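Local coordinates for protein choline kinase (Cryptosporidium parvum, PDB 3MES) that binds ADP and magnesium and probably phosphorylates choline, and perhaps ethanolamine, using ATP, at residues E195-K200 against A290-G295; S226-E231 against H401-K406. All coordinates share one frame; numbering follows the deposited sequence.

Contact 1. Residues E195-K200 against A290-G295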
loop_
_atom_site.group_PDB
_atom_site.type_symbol
_atom_site.label_atom_id
_atom_site.label_comp_id
_atom_site.label_asym_id
_atom_site.label_seq_id
_atom_site.Cartn_x
_atom_site.Cartn_y
_atom_site.Cartn_z
ATOM N N GLU B 195 -1.055 -19.498 22.385
ATOM C CA GLU B 195 -0.187 -18.758 23.299
ATOM C C GLU B 195 0.958 -18.082 22.556
ATOM O O GLU B 195 1.471 -18.620 21.577
ATOM C CB GLU B 195 0.375 -19.682 24.384
ATOM C CG GLU B 195 -0.670 -20.222 25.346
ATOM C CD GLU B 195 -0.056 -20.955 26.528
ATOM O OE1 GLU B 195 1.124 -21.363 26.436
ATOM O OE2 GLU B 195 -0.754 -21.120 27.549
ATOM N N PRO B 196 1.369 -16.894 23.031
ATOM C CA PRO B 196 2.483 -16.173 22.431
ATOM C C PRO B 196 3.752 -17.018 22.485
ATOM O O PRO B 196 3.908 -17.844 23.383
ATOM C CB PRO B 196 2.624 -14.935 23.321
ATOM C CG PRO B 196 1.974 -15.306 24.610
ATOM C CD PRO B 196 0.854 -16.222 24.235
ATOM N N ILE B 197 4.652 -16.805 21.534
ATOM C CA ILE B 197 5.835 -17.643 21.415
ATOM C C ILE B 197 7.093 -16.969 21.960
ATOM O O ILE B 197 8.127 -17.614 22.126
ATOM C CB ILE B 197 6.075 -18.032 19.944
ATOM C CG1 ILE B 197 7.051 -19.205 19.849
ATOM C CG2 ILE B 197 6.562 -16.826 19.147
ATOM C CD1 ILE B 197 7.165 -19.785 18.462
ATOM N N LEU B 198 6.993 -15.675 22.249
ATOM C CA LEU B 198 8.172 -14.869 22.556
ATOM C C LEU B 198 9.064 -15.453 23.651
ATOM O O LEU B 198 10.288 -15.460 23.520
ATOM C CB LEU B 198 7.786 -13.422 22.886
ATOM C CG LEU B 198 7.048 -13.120 24.190
ATOM C CD1 LEU B 198 7.061 -11.625 24.452
ATOM C CD2 LEU B 198 5.624 -13.652 24.155
ATOM N N PHE B 199 8.454 -15.944 24.726
ATOM C CA PHE B 199 9.220 -16.507 25.835
ATOM C C PHE B 199 9.694 -17.930 25.552
ATOM O O PHE B 199 10.873 -18.238 25.710
ATOM C CB PHE B 199 8.416 -16.451 27.130
ATOM C CG PHE B 199 7.999 -15.062 27.516
ATOM C CD1 PHE B 199 8.949 -14.095 27.795
ATOM C CD2 PHE B 199 6.659 -14.722 27.599
ATOM C CE1 PHE B 199 8.572 -12.814 28.150
ATOM C CE2 PHE B 199 6.276 -13.442 27.957
ATOM C CZ PHE B 199 7.234 -12.488 28.232
ATOM N N LYS B 200 8.773 -18.794 25.142
ATOM C CA LYS B 200 9.122 -20.167 24.798
ATOM C C LYS B 200 10.325 -20.192 23.867
ATOM O O LYS B 200 11.310 -20.886 24.121
ATOM C CB LYS B 200 7.943 -20.866 24.122
ATOM C CG LYS B 200 6.657 -20.839 24.922
ATOM C CD LYS B 200 5.533 -21.516 24.158
ATOM C CE LYS B 200 4.194 -21.300 24.841
ATOM N NZ LYS B 200 3.090 -21.978 24.108
ATOM N N ALA B 290 4.118 -17.302 14.091
ATOM C CA ALA B 290 3.339 -17.970 15.127
ATOM C C ALA B 290 2.648 -16.913 15.984
ATOM O O ALA B 290 3.034 -15.742 15.965
ATOM C CB ALA B 290 4.238 -18.845 15.983
ATOM N N ILE B 291 1.627 -17.317 16.731
ATOM C CA ILE B 291 0.937 -16.373 17.597
ATOM C C ILE B 291 1.945 -15.682 18.506
ATOM O O ILE B 291 2.910 -16.298 18.959
ATOM C CB ILE B 291 -0.145 -17.050 18.457
ATOM C CG1 ILE B 291 -1.213 -17.686 17.567
ATOM C CG2 ILE B 291 -0.778 -16.035 19.403
ATOM C CD1 ILE B 291 -2.035 -16.681 16.793
ATOM N N ASN B 292 1.715 -14.401 18.771
ATOM C CA ASN B 292 2.638 -13.612 19.574
ATOM C C ASN B 292 2.038 -12.244 19.868
ATOM O O ASN B 292 1.058 -11.841 19.237
ATOM C CB ASN B 292 3.969 -13.457 18.831
ATOM C CG ASN B 292 5.087 -12.937 19.722
ATOM O OD1 ASN B 292 4.915 -12.772 20.930
ATOM N ND2 ASN B 292 6.245 -12.679 19.122
ATOM N N PHE B 293 2.618 -11.535 20.833
ATOM C CA PHE B 293 2.182 -10.179 21.135
ATOM C C PHE B 293 2.399 -9.278 19.924
ATOM O O PHE B 293 3.494 -9.237 19.365
ATOM C CB PHE B 293 2.930 -9.618 22.352
ATOM C CG PHE B 293 2.454 -10.171 23.670
ATOM C CD1 PHE B 293 1.118 -10.100 24.026
ATOM C CD2 PHE B 293 3.346 -10.744 24.560
ATOM C CE1 PHE B 293 0.676 -10.603 25.243
ATOM C CE2 PHE B 293 2.914 -11.245 25.777
ATOM C CZ PHE B 293 1.579 -11.174 26.119
ATOM N N ALA B 294 1.356 -8.561 19.519
ATOM C CA ALA B 294 1.456 -7.651 18.380
ATOM C C ALA B 294 2.680 -6.750 18.496
ATOM O O ALA B 294 3.382 -6.518 17.515
ATOM C CB ALA B 294 0.190 -6.813 18.252
ATOM N N GLY B 295 2.931 -6.248 19.704
ATOM C CA GLY B 295 4.059 -5.354 19.952
ATOM C C GLY B 295 5.406 -5.997 19.674
ATOM O O GLY B 295 6.354 -5.328 19.263
#

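Contact 2. Residues S226-E231 against H401-K406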
loop_
_atom_site.group_PDB
_atom_site.type_symbol
_atom_site.label_atom_id
_atom_site.label_comp_id
_atom_site.label_asym_id
_atom_site.label_seq_id
_atom_site.Cartn_x
_atom_site.Cartn_y
_atom_site.Cartn_z
ATOM N N SER B 226 27.208 -13.598 29.308
ATOM C CA SER B 226 26.895 -13.993 30.673
ATOM C C SER B 226 25.858 -13.063 31.295
ATOM O O SER B 226 24.958 -13.512 32.007
ATOM C CB SER B 226 28.166 -14.015 31.521
ATOM O OG SER B 226 28.010 -14.855 32.649
ATOM N N LYS B 227 25.982 -11.767 31.020
ATOM C CA LYS B 227 25.045 -10.782 31.552
ATOM C C LYS B 227 23.656 -10.955 30.943
ATOM O O LYS B 227 22.645 -10.699 31.595
ATOM C CB LYS B 227 25.554 -9.360 31.303
ATOM C CG LYS B 227 24.755 -8.286 32.032
ATOM C CD LYS B 227 25.125 -8.227 33.506
ATOM C CE LYS B 227 23.987 -7.656 34.344
ATOM N NZ LYS B 227 23.444 -6.389 33.781
ATOM N N ILE B 228 23.615 -11.390 29.689
ATOM C CA ILE B 228 22.350 -11.617 29.000
ATOM C C ILE B 228 21.597 -12.791 29.616
ATOM O O ILE B 228 20.370 -12.771 29.711
ATOM C CB ILE B 228 22.568 -11.882 27.498
ATOM C CG1 ILE B 228 23.137 -10.637 26.816
ATOM C CG2 ILE B 228 21.265 -12.312 26.832
ATOM C CD1 ILE B 228 22.250 -9.417 26.938
ATOM N N LEU B 229 22.342 -13.811 30.032
ATOM C CA LEU B 229 21.757 -14.983 30.669
ATOM C C LEU B 229 21.076 -14.617 31.982
ATOM O O LEU B 229 20.105 -15.255 32.382
ATOM C CB LEU B 229 22.823 -16.051 30.916
ATOM C CG LEU B 229 23.341 -16.783 29.677
ATOM C CD1 LEU B 229 24.402 -17.804 30.061
ATOM C CD2 LEU B 229 22.192 -17.447 28.933
ATOM N N GLU B 230 21.593 -13.591 32.649
ATOM C CA GLU B 230 21.004 -13.118 33.896
ATOM C C GLU B 230 19.753 -12.291 33.626
ATOM O O GLU B 230 18.756 -12.401 34.339
ATOM C CB GLU B 230 22.015 -12.288 34.686
ATOM C CG GLU B 230 23.294 -13.028 35.039
ATOM C CD GLU B 230 24.214 -12.202 35.916
ATOM O OE1 GLU B 230 25.310 -12.692 36.260
ATOM O OE2 GLU B 230 23.842 -11.060 36.262
ATOM N N GLU B 231 19.817 -11.460 32.589
ATOM C CA GLU B 231 18.695 -10.606 32.214
ATOM C C GLU B 231 17.470 -11.433 31.846
ATOM O O GLU B 231 16.340 -11.050 32.143
ATOM C CB GLU B 231 19.082 -9.698 31.043
ATOM C CG GLU B 231 20.175 -8.693 31.361
ATOM C CD GLU B 231 19.661 -7.492 32.132
ATOM O OE1 GLU B 231 18.534 -7.033 31.842
ATOM O OE2 GLU B 231 20.388 -7.001 33.020
ATOM N N HIS B 401 23.225 -4.004 22.076
ATOM C CA HIS B 401 22.098 -3.100 21.867
ATOM C C HIS B 401 20.968 -3.326 22.866
ATOM O O HIS B 401 20.222 -2.400 23.182
ATOM C CB HIS B 401 21.577 -3.192 20.430
ATOM C CG HIS B 401 22.485 -2.563 19.418
ATOM N ND1 HIS B 401 22.475 -2.917 18.086
ATOM C CD2 HIS B 401 23.438 -1.611 19.548
ATOM C CE1 HIS B 401 23.378 -2.203 17.437
ATOM N NE2 HIS B 401 23.977 -1.404 18.302
ATOM N N TYR B 402 20.841 -4.554 23.360
ATOM C CA TYR B 402 19.869 -4.843 24.408
ATOM C C TYR B 402 20.176 -4.024 25.656
ATOM O O TYR B 402 19.301 -3.352 26.201
ATOM C CB TYR B 402 19.865 -6.328 24.770
ATOM C CG TYR B 402 19.105 -6.605 26.045
ATOM C CD1 TYR B 402 17.740 -6.846 26.021
ATOM C CD2 TYR B 402 19.748 -6.600 27.277
ATOM C CE1 TYR B 402 17.036 -7.089 27.184
ATOM C CE2 TYR B 402 19.053 -6.840 28.446
ATOM C CZ TYR B 402 17.695 -7.084 28.391
ATOM O OH TYR B 402 16.993 -7.324 29.546
ATOM N N LEU B 403 21.423 -4.097 26.107
ATOM C CA LEU B 403 21.869 -3.342 27.269
ATOM C C LEU B 403 21.602 -1.859 27.078
ATOM O O LEU B 403 21.014 -1.205 27.940
ATOM C CB LEU B 403 23.361 -3.577 27.511
ATOM C CG LEU B 403 23.742 -4.662 28.524
ATOM C CD1 LEU B 403 22.587 -5.612 28.795
ATOM C CD2 LEU B 403 24.986 -5.414 28.065
ATOM N N GLN B 404 22.035 -1.338 25.935
ATOM C CA GLN B 404 21.880 0.076 25.617
ATOM C C GLN B 404 20.413 0.497 25.600
ATOM O O GLN B 404 20.030 1.469 26.255
ATOM C CB GLN B 404 22.541 0.388 24.272
ATOM C CG GLN B 404 22.543 1.858 23.906
ATOM C CD GLN B 404 23.326 2.140 22.639
ATOM O OE1 GLN B 404 24.087 1.296 22.163
ATOM N NE2 GLN B 404 23.146 3.333 22.087
ATOM N N LYS B 405 19.595 -0.238 24.855
ATOM C CA LYS B 405 18.171 0.071 24.750
ATOM C C LYS B 405 17.482 0.047 26.115
ATOM O O LYS B 405 16.649 0.903 26.412
ATOM C CB LYS B 405 17.479 -0.898 23.786
ATOM C CG LYS B 405 16.061 -0.499 23.405
ATOM C CD LYS B 405 16.029 0.791 22.590
ATOM C CE LYS B 405 14.610 1.109 22.134
ATOM N NZ LYS B 405 14.515 2.370 21.343
ATOM N N LYS B 406 17.832 -0.934 26.943
ATOM C CA LYS B 406 17.255 -1.043 28.277
ATOM C C LYS B 406 17.566 0.191 29.127
ATOM O O LYS B 406 16.713 0.665 29.877
ATOM C CB LYS B 406 17.742 -2.314 28.976
ATOM C CG LYS B 406 17.146 -2.541 30.357
ATOM C CD LYS B 406 17.494 -3.927 30.879
ATOM C CE LYS B 406 16.803 -4.222 32.201
ATOM N NZ LYS B 406 17.436 -3.503 33.343
HETATM O O HOH W 1 20.422 -4.681 34.043
#

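Contact 1. Residues E195-K200 against A290-G295
Pro196 passes across Asn292 with their CA atoms 3.8 Å apart, and the segment 195-198, leading into helix 198-214, runs at 80° to strand 290-293, so the two backbones touch at one place instead of pairing along their length. There Ile197 N gives a weak, bent hydrogen bond to Ile291 O (3.1 Å, 120° at the hydrogen), and Pro196 CA brings a CA-H...O contact to the same oxygen. Leu198, its CG held between backbone N and carbonyl carbon (chi1 70°), meets Phe293 with both methyls: CD1 lies at the ring edge, in plane, while CD2 approaches CD2 of Phe293 obliquely at 3.7 Å. Pro196 CB lies over one face of the same ring. The Asn292 amide crosses Leu198 at about a right angle, its OD1 3.4 Å from Leu198 CD2. At the other end Ile197 CD1 reaches Ala290 CB. A helix-entry loop thus packs on a strand paired antiparallel with 262-265, whose Phe293 is the N-cap of helix 294-303. Apolar packing carries most of this join; Asn267 satisfies Asn292 ND2, while Asn292 OD1 takes a short N-H bond from Phe293 N (2.6 Å), above the carbonyl plane and off its lone pairs.

Contact 2. Residues S226-E231 against H401-K406
Glu231 OE1 accepts a hydrogen bond from Tyr402 OH at 2.8 Å, met on the anti side and 15° out of the carboxylate plane. The same oxygen faces Lys406, whose CE is 3.3 Å from OE1 and whose NZ makes a long salt bridge to it at 4.0 Å. The other oxygen, OE2, takes Lys227 NZ one helical turn back (3.2 Å) and a water that donates to it and accepts from Lys406 NZ. Two lysines from different helices thus share one carboxylate, which probably offsets the like charges of Lys227 NZ and Lys406 NZ, 6.7 Å apart, and would tend to keep Glu231 ionised. Chi1 sets Glu231 CG 3.6 Å from Tyr402 CE2, and the bend at chi2 turns the carboxylate to the ring edge, its plane 63° from the ring's. Beside this polar group Ile228 CD1 meets Tyr402 CD2 at 3.8 Å and, more loosely, Leu403 CD1. The axes of segments 226-231 and 401-406 come within 11.4 Å and cross at 53°, a separation bridged by long side chains. Helix 364-376 receives Tyr402 through Leu365 and Ile369, helix 198-214 lies against Leu229, and His401 hydrogen-bonds the magnesium ligand Tyr307.

In this pair the contact nearer the centre of the chain is mainly apolar, while the outer one adds a charged network with a bound water to a small apolar patch. The centre of contact 1 lies about 12 Å from that of the chain, where the start of helix 198-214 meets a two-stranded sheet; the centre of contact 2 lies about 21 Å out, between two helices. Most touching residues of both are buried. No element is shared, but helices 198-214 and 222-231 follow one another in sequence, and the segments of the two contacts alternate along the chain. Their centres are about 20 Å apart and they do not touch.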